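Local coordinates for LPP20 lipofamily protein (Helicobacter pylori R046Wa, PDB 4KZS) that is of unknown function but is secreted by the pathogen and may be connected with the outer membrane and its Tol-Pal system, at residues A[102-105]-A[106-109]; A[73-76]-A[77-81]; A[151-154]-A[155-159]; A[110-113]-A[114-117]. All coordinates share one frame; numbering follows the deposited sequence.

Interactions 1 and 4 follow one another along helix 103-121, their centres about 12 Å apart, while interaction 3 forms the end of helix 135-157 and interaction 2 a turn in the loop between helix 29-53 and strand 84-91. Helix 103-121 joins them. F106 CD2 of interaction 1 packs on L80 CD2 of interaction 2 at 3.5 Å, and L107 CD2 lies 3.9 Å from Y157 CD1 of interaction 3. Further along, Y114 OH probably shares a hydrogen bond with E151 OE1 (3.1 Å), and E79 CG rests 3.8 Å from L110 CD2. Interactions 2 and 3 meet directly, with L73 CD2 3.6 Å from I153 CG1.

Interaction 1: A[102-105]-A[106-109]; sequences NQNL and FLQG
N102 O accepts from F106 N at 2.9 Å, the first in a ladder of i to i+4 bonds that opens helix 103-121. L107 N reaches Q103 O, Q108 N reaches N104 O at 2.9 Å, and G109 N closes the set on L105 O. N102, the final residue of strand 94-102, is also the N-cap: its side-chain OD1 takes the L105 N-H at 2.8 Å, so the strand passes directly into a capped helix. Among the side chains, the first torsion of Q108 (chi1 -60°, CG beside the backbone N) lays CG over N104 O, in the preceding turn, at 3.2 Å. The bend at chi2 (-50°) then turns only the amide end, leaving NE2 3.8 Å from N104 O. L107 CG likewise stands 3.6 Å from Q103 O. With CG anti to the backbone N (chi1 165°), F106 carries its ring away from the first turn; Q103 O remains near the ring plane, at its edge. Q103 itself touches V47 of helix 29-53 and L20 of strand 19-26. The N-cap side chain therefore supplies an acceptor for the L105 N-H in the first turn, where no preceding helical carbonyl is available, while the F106 ring packs on I44 of helix 29-53 and on L80.

Interaction 2: A[73-76]-A[77-81]; sequences LKTD and DLELN
E79 OE1 accepts the backbone N-H of D76 at 2.7 Å, an almost straight bond (172° at the hydrogen) that meets the oxygen nearly along its C-O axis. The glutamate thus reaches back over the turn to the residue just before the 3-10 segment 77-79, its chain bent at chi2 (73°) to bring the carboxylate round. The backbone closes the same turn: E79 N points to D76 O, although the position of that nitrogen is less sure, and L80 N bonds to D77 O at 2.8 Å. D76 extends its own carboxylate across the E79 side chain, the two planes 50° apart, and places OD1 near L78 CB. T75 CB lies 3.8 Å from E79 OE1, a plain van der Waals contact. Outside the turn, T75 N bonds to S45 OG of helix 29-53, where K74 also touches S45 and D77 touches V41, while E79 packs on K113 of helix 103-121, so the loop lies between two helices. Two acid groups gather at this one turn, D76 OD1 and E79 OE1 being 3.0 Å apart as modelled. The D76 N-H probably offsets part of the repulsion, and the nearby K113 could ease it further; if the modelled proximity holds, one carboxylate may have a raised proton affinity.

Interaction 3: A[151-154]-A[155-159]; sequences ERIL and KAYSV
L154 O lies at the tight end of this contact, gripped by two backbone donors from opposite faces of its carbonyl plane: Y157 N at 3.0 Å and V159 N at 3.1 Å. Y157 N stands 64° out of the plane on one face, V159 N 39° out on the other. One turn earlier the bonds are regular, K155 N to E151 O and A156 N to R152 O. Apolar groups close over the same end. L154 CD2 meets V159 CG2 at 4.0 Å, the two side chains slanting across each other, while I153 lies alongside Y157 with CG2 at 4.0 Å from ring atom CD1. The methyl gets there because CG2 of I153 is the branch anti to the backbone N. I153 O sits at the edge of the same ring, near its plane. S158 leaves helical angles at positive phi (76°), and the six-to-one bond from V159 N to L154 O encloses a five-to-two bond from S158 N to K155 O: a Schellman motif ending helix 135-157. It turns V159 back onto L154 and towards R111 of helix 103-121. Y157 and I153 also touch V47 and V48 of helix 29-53, and I153 touches L110 of helix 103-121, which places this side among three helices. The contrast lies on the face of E151 and K155. Their side chains run side by side in the same direction, yet E151 OE2 and K155 NZ are 4.0 Å apart, a long salt bridge, and K155 is exposed. The other carboxylate oxygen, OE1, is engaged by Y114 OH, and K155 bends at chi2 and chi3 to come alongside.

Interaction 4: A[110-113]-A[114-117]; sequences LRDK and YNAL
The middle of helix 103-121, which follows the three-stranded antiparallel sheet and packs against helix 135-157, probably as part of the three-helix bundle, contains this pair of turns, in which Y114 N bonds to L110 O at 2.9 Å. The ladder continues with N115 N to R111 O, A116 N to D112 O and L117 N to K113 O. N115 folds its amide back over R111 O, with CG anti to the carbonyl carbon (chi1 -58°), so that CG lies over this oxygen; the amide ND2 approaches the same oxygen at an angle too poor for a hydrogen bond and also touches R111 CG at 3.6 Å. The guanidinium and amide planes are turned 73° apart as the two side chains pass. On another face L117 CG lies over K113 O, while its side chain continues to K146 and I150 of helix 135-157. Y114 CB packs on L110 O at 3.3 Å and its ring leads outward, so that the hydroxyl can reach E151 of that helix. K113 NZ turns to the loop, towards L78 O. The four backbone bonds thus pair the N-H groups of 114-117 with the carbonyls of 110-113; beyond them, the Y114 hydroxyl probably links the helix to helix 135-157, and K113 NZ makes a weak bond to the loop.

Interaction 1: A[102-105]-A[106-109]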
# COMPACT_ATOMS: atom_id res chain seq x y z
N ASN A 102 -24.04 12.23 8.50
CA ASN A 102 -24.18 11.96 9.91
C ASN A 102 -22.83 11.61 10.54
O ASN A 102 -22.13 10.74 10.07
CB ASN A 102 -25.12 10.79 10.06
CG ASN A 102 -25.39 10.48 11.49
OD1 ASN A 102 -24.61 9.80 12.15
ND2 ASN A 102 -26.51 10.96 12.00
N GLN A 103 -22.44 12.29 11.58
CA GLN A 103 -21.17 11.97 12.20
C GLN A 103 -21.06 10.53 12.59
O GLN A 103 -20.01 9.91 12.35
CB GLN A 103 -20.90 12.85 13.39
CG GLN A 103 -20.28 14.15 12.94
CD GLN A 103 -19.80 15.00 14.09
OE1 GLN A 103 -20.60 15.70 14.74
NE2 GLN A 103 -18.49 14.95 14.36
N ASN A 104 -22.13 9.97 13.14
CA ASN A 104 -22.05 8.58 13.55
C ASN A 104 -21.98 7.60 12.37
O ASN A 104 -21.20 6.65 12.38
CB ASN A 104 -23.13 8.24 14.59
CG ASN A 104 -22.91 9.01 15.91
OD1 ASN A 104 -21.77 9.11 16.40
ND2 ASN A 104 -23.99 9.58 16.47
N LEU A 105 -22.78 7.84 11.34
CA LEU A 105 -22.66 7.03 10.14
C LEU A 105 -21.28 7.18 9.50
O LEU A 105 -20.76 6.25 8.86
CB LEU A 105 -23.70 7.46 9.13
CG LEU A 105 -25.00 6.67 9.34
CD1 LEU A 105 -26.08 7.16 8.40
CD2 LEU A 105 -24.63 5.23 8.99
N PHE A 106 -20.65 8.33 9.69
CA PHE A 106 -19.36 8.51 9.16
C PHE A 106 -18.41 7.59 9.90
O PHE A 106 -17.61 6.94 9.27
CB PHE A 106 -18.89 9.96 9.27
CG PHE A 106 -17.43 10.10 9.06
CD1 PHE A 106 -16.60 10.40 10.11
CD2 PHE A 106 -16.88 9.90 7.81
CE1 PHE A 106 -15.19 10.55 9.92
CE2 PHE A 106 -15.50 10.01 7.61
CZ PHE A 106 -14.63 10.31 8.69
N LEU A 107 -18.48 7.55 11.23
CA LEU A 107 -17.58 6.68 11.99
C LEU A 107 -17.84 5.22 11.70
O LEU A 107 -16.89 4.46 11.62
CB LEU A 107 -17.70 6.87 13.50
CG LEU A 107 -17.30 8.24 13.99
CD1 LEU A 107 -17.71 8.44 15.44
CD2 LEU A 107 -15.80 8.43 13.77
N GLN A 108 -19.11 4.83 11.60
CA GLN A 108 -19.43 3.45 11.35
C GLN A 108 -18.77 3.12 10.05
O GLN A 108 -18.17 2.06 9.91
CB GLN A 108 -20.95 3.18 11.31
CG GLN A 108 -21.72 3.52 12.60
CD GLN A 108 -21.10 2.94 13.89
OE1 GLN A 108 -20.83 1.73 13.98
NE2 GLN A 108 -20.90 3.80 14.90
N GLY A 109 -18.84 4.01 9.09
CA GLY A 109 -18.16 3.70 7.82
C GLY A 109 -16.65 3.56 7.94
O GLY A 109 -16.02 2.93 7.08

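Interaction 2: A[73-76]-A[77-81]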
# COMPACT_ATOMS: atom_id res chain seq x y z
N LEU A 73 -3.75 13.85 9.73
CA LEU A 73 -4.31 12.93 8.73
C LEU A 73 -5.37 13.63 7.92
O LEU A 73 -6.20 14.34 8.47
CB LEU A 73 -4.88 11.67 9.41
CG LEU A 73 -5.81 11.87 10.61
CD1 LEU A 73 -7.22 12.15 10.11
CD2 LEU A 73 -5.79 10.67 11.54
N LYS A 74 -5.32 13.47 6.61
CA LYS A 74 -6.26 14.15 5.75
C LYS A 74 -7.04 13.07 5.03
O LYS A 74 -6.46 12.30 4.29
CB LYS A 74 -5.53 15.05 4.76
CG LYS A 74 -6.39 16.20 4.28
CD LYS A 74 -5.54 17.36 3.78
CE LYS A 74 -4.95 17.10 2.40
NZ LYS A 74 -5.97 17.18 1.31
N THR A 75 -8.35 13.01 5.27
CA THR A 75 -9.15 11.90 4.77
C THR A 75 -9.41 12.17 3.29
O THR A 75 -9.11 13.24 2.81
CB THR A 75 -10.44 11.65 5.60
OG1 THR A 75 -11.25 12.81 5.59
CG2 THR A 75 -10.17 11.34 7.06
N ASP A 76 -9.89 11.18 2.56
CA ASP A 76 -10.39 11.40 1.21
C ASP A 76 -11.59 10.47 0.91
O ASP A 76 -11.96 9.67 1.77
CB ASP A 76 -9.27 11.23 0.22
CG ASP A 76 -8.52 9.95 0.44
OD1 ASP A 76 -9.19 8.90 0.52
OD2 ASP A 76 -7.27 10.00 0.53
N ASP A 77 -12.18 10.55 -0.29
CA ASP A 77 -13.45 9.82 -0.61
C ASP A 77 -13.41 8.35 -0.26
O ASP A 77 -14.41 7.77 0.14
CB ASP A 77 -13.76 9.86 -2.09
CG ASP A 77 -13.65 11.23 -2.68
OD1 ASP A 77 -13.28 12.18 -1.96
OD2 ASP A 77 -13.94 11.35 -3.89
N LEU A 78 -12.27 7.72 -0.50
CA LEU A 78 -12.04 6.36 -0.07
C LEU A 78 -12.73 6.11 1.25
O LEU A 78 -13.25 4.99 1.48
CB LEU A 78 -10.53 6.14 0.14
CG LEU A 78 -9.69 5.71 -1.06
CD1 LEU A 78 -9.97 6.57 -2.30
CD2 LEU A 78 -8.21 5.70 -0.67
N GLU A 79 -12.71 7.13 2.13
CA GLU A 79 -13.20 7.04 3.50
C GLU A 79 -14.69 7.13 3.73
O GLU A 79 -15.18 6.82 4.81
CB GLU A 79 -12.53 8.08 4.37
CG GLU A 79 -11.21 7.58 4.92
CD GLU A 79 -10.16 7.53 3.86
OE1 GLU A 79 -9.74 8.63 3.44
OE2 GLU A 79 -9.77 6.41 3.45
N LEU A 80 -15.42 7.57 2.71
CA LEU A 80 -16.85 7.72 2.79
C LEU A 80 -17.52 6.80 1.82
O LEU A 80 -16.83 6.19 1.01
CB LEU A 80 -17.18 9.10 2.24
CG LEU A 80 -16.66 10.37 2.86
CD1 LEU A 80 -17.51 11.50 2.27
CD2 LEU A 80 -16.79 10.25 4.37
N ASN A 81 -18.86 6.90 1.78
CA ASN A 81 -19.80 6.20 0.86
C ASN A 81 -20.86 6.69 -0.20
O ASN A 81 -20.65 6.84 -1.45
CB ASN A 81 -20.67 5.41 1.81
CG ASN A 81 -19.93 5.08 3.11
OD1 ASN A 81 -19.35 5.98 3.77
ND2 ASN A 81 -19.93 3.79 3.47

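Interaction 3: A[151-154]-A[155-159]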
# COMPACT_ATOMS: atom_id res chain seq x y z
N GLU A 151 -7.40 3.86 12.33
CA GLU A 151 -7.55 3.41 13.73
C GLU A 151 -7.31 4.51 14.73
O GLU A 151 -7.94 4.53 15.79
CB GLU A 151 -6.63 2.27 14.02
CG GLU A 151 -6.45 2.03 15.49
CD GLU A 151 -5.44 0.95 15.73
OE1 GLU A 151 -5.76 -0.22 15.43
OE2 GLU A 151 -4.34 1.29 16.24
N ARG A 152 -6.39 5.41 14.39
CA ARG A 152 -6.12 6.54 15.27
C ARG A 152 -7.42 7.32 15.45
O ARG A 152 -7.84 7.58 16.58
CB ARG A 152 -5.01 7.43 14.73
CG ARG A 152 -4.07 7.89 15.83
CD ARG A 152 -2.95 8.81 15.35
NE ARG A 152 -2.52 8.56 13.97
CZ ARG A 152 -2.14 9.52 13.12
NH1 ARG A 152 -2.11 10.82 13.48
NH2 ARG A 152 -1.78 9.19 11.89
N ILE A 153 -8.08 7.63 14.33
CA ILE A 153 -9.37 8.28 14.38
C ILE A 153 -10.35 7.53 15.27
O ILE A 153 -10.94 8.12 16.20
CB ILE A 153 -9.99 8.40 13.00
CG1 ILE A 153 -8.98 9.11 12.10
CG2 ILE A 153 -11.31 9.14 13.10
CD1 ILE A 153 -9.46 9.35 10.70
N LEU A 154 -10.53 6.24 14.99
CA LEU A 154 -11.54 5.44 15.70
C LEU A 154 -11.31 5.47 17.21
O LEU A 154 -12.25 5.68 17.96
CB LEU A 154 -11.57 4.02 15.19
CG LEU A 154 -12.17 3.94 13.80
CD1 LEU A 154 -12.18 2.53 13.24
CD2 LEU A 154 -13.58 4.49 13.88
N LYS A 155 -10.05 5.30 17.64
CA LYS A 155 -9.73 5.32 19.07
C LYS A 155 -9.98 6.68 19.64
O LYS A 155 -10.49 6.79 20.75
CB LYS A 155 -8.29 4.86 19.39
CG LYS A 155 -8.10 3.36 19.18
CD LYS A 155 -7.10 2.69 20.12
CE LYS A 155 -5.67 2.94 19.68
NZ LYS A 155 -4.78 1.83 20.15
N ALA A 156 -9.67 7.72 18.88
CA ALA A 156 -9.98 9.08 19.32
C ALA A 156 -11.45 9.36 19.49
O ALA A 156 -11.80 10.40 20.04
CB ALA A 156 -9.37 10.11 18.39
N TYR A 157 -12.32 8.47 19.01
CA TYR A 157 -13.78 8.65 19.19
C TYR A 157 -14.36 7.58 20.09
O TYR A 157 -15.54 7.60 20.36
CB TYR A 157 -14.53 8.73 17.84
CG TYR A 157 -14.48 10.09 17.18
CD1 TYR A 157 -13.51 10.41 16.24
CD2 TYR A 157 -15.41 11.09 17.52
CE1 TYR A 157 -13.47 11.67 15.63
CE2 TYR A 157 -15.39 12.34 16.93
CZ TYR A 157 -14.42 12.64 15.99
OH TYR A 157 -14.39 13.93 15.43
N SER A 158 -13.52 6.66 20.56
CA SER A 158 -13.92 5.61 21.50
C SER A 158 -14.72 4.50 20.85
O SER A 158 -15.66 3.98 21.46
CB SER A 158 -14.74 6.18 22.67
OG SER A 158 -13.97 7.07 23.45
N VAL A 159 -14.37 4.15 19.63
CA VAL A 159 -14.92 2.97 18.99
C VAL A 159 -13.88 1.90 19.26
O VAL A 159 -12.72 2.22 19.50
CB VAL A 159 -15.08 3.22 17.49
CG1 VAL A 159 -15.87 2.10 16.85
CG2 VAL A 159 -15.78 4.55 17.25

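Interaction 4: A[110-113]-A[114-117]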
# COMPACT_ATOMS: atom_id res chain seq x y z
N LEU A 110 -16.03 4.15 8.98
CA LEU A 110 -14.59 4.02 9.16
C LEU A 110 -14.29 2.70 9.82
O LEU A 110 -13.31 2.04 9.48
CB LEU A 110 -14.01 5.16 10.00
CG LEU A 110 -13.73 6.43 9.20
CD1 LEU A 110 -13.10 7.50 10.07
CD2 LEU A 110 -12.84 6.08 8.03
N ARG A 111 -15.15 2.32 10.76
CA ARG A 111 -15.11 1.04 11.43
C ARG A 111 -15.17 -0.03 10.35
O ARG A 111 -14.49 -1.06 10.42
CB ARG A 111 -16.29 0.95 12.40
CG ARG A 111 -16.72 -0.43 12.83
CD ARG A 111 -18.18 -0.40 13.30
NE ARG A 111 -18.29 0.09 14.67
CZ ARG A 111 -18.11 -0.68 15.73
NH1 ARG A 111 -17.81 -1.96 15.54
NH2 ARG A 111 -18.22 -0.18 16.96
N ASP A 112 -15.94 0.24 9.31
CA ASP A 112 -16.12 -0.76 8.29
C ASP A 112 -14.93 -0.94 7.36
O ASP A 112 -14.58 -2.07 7.05
CB ASP A 112 -17.41 -0.51 7.50
CG ASP A 112 -18.67 -0.58 8.37
OD1 ASP A 112 -18.63 -1.06 9.54
OD2 ASP A 112 -19.74 -0.16 7.88
N LYS A 113 -14.36 0.17 6.91
CA LYS A 113 -13.21 0.15 6.01
C LYS A 113 -12.03 -0.44 6.82
O LYS A 113 -11.20 -1.17 6.29
CB LYS A 113 -12.90 1.56 5.49
CG LYS A 113 -11.87 1.68 4.37
CD LYS A 113 -11.72 3.14 3.89
CE LYS A 113 -10.64 3.33 2.82
NZ LYS A 113 -10.96 2.62 1.55
N TYR A 114 -11.99 -0.17 8.11
CA TYR A 114 -11.00 -0.79 8.96
C TYR A 114 -11.17 -2.31 9.01
O TYR A 114 -10.26 -3.01 8.59
CB TYR A 114 -11.07 -0.23 10.36
CG TYR A 114 -10.05 -0.78 11.27
CD1 TYR A 114 -10.25 -1.98 11.88
CD2 TYR A 114 -8.88 -0.08 11.54
CE1 TYR A 114 -9.32 -2.51 12.74
CE2 TYR A 114 -7.92 -0.60 12.40
CZ TYR A 114 -8.15 -1.83 13.01
OH TYR A 114 -7.25 -2.42 13.89
N ASN A 115 -12.33 -2.81 9.51
CA ASN A 115 -12.64 -4.24 9.53
C ASN A 115 -12.31 -4.91 8.19
O ASN A 115 -11.81 -6.02 8.17
CB ASN A 115 -14.07 -4.49 9.89
CG ASN A 115 -14.42 -3.90 11.25
OD1 ASN A 115 -13.54 -3.63 12.06
ND2 ASN A 115 -15.72 -3.66 11.49
N ALA A 116 -12.50 -4.21 7.09
CA ALA A 116 -12.26 -4.78 5.78
C ALA A 116 -10.77 -4.86 5.57
O ALA A 116 -10.28 -5.82 4.98
CB ALA A 116 -12.90 -3.93 4.69
N LEU A 117 -10.04 -3.86 6.06
CA LEU A 117 -8.57 -3.92 6.00
C LEU A 117 -8.01 -5.08 6.84
O LEU A 117 -7.11 -5.76 6.38
CB LEU A 117 -7.93 -2.58 6.37
CG LEU A 117 -8.22 -1.53 5.29
CD1 LEU A 117 -7.97 -0.12 5.83
CD2 LEU A 117 -7.42 -1.76 4.04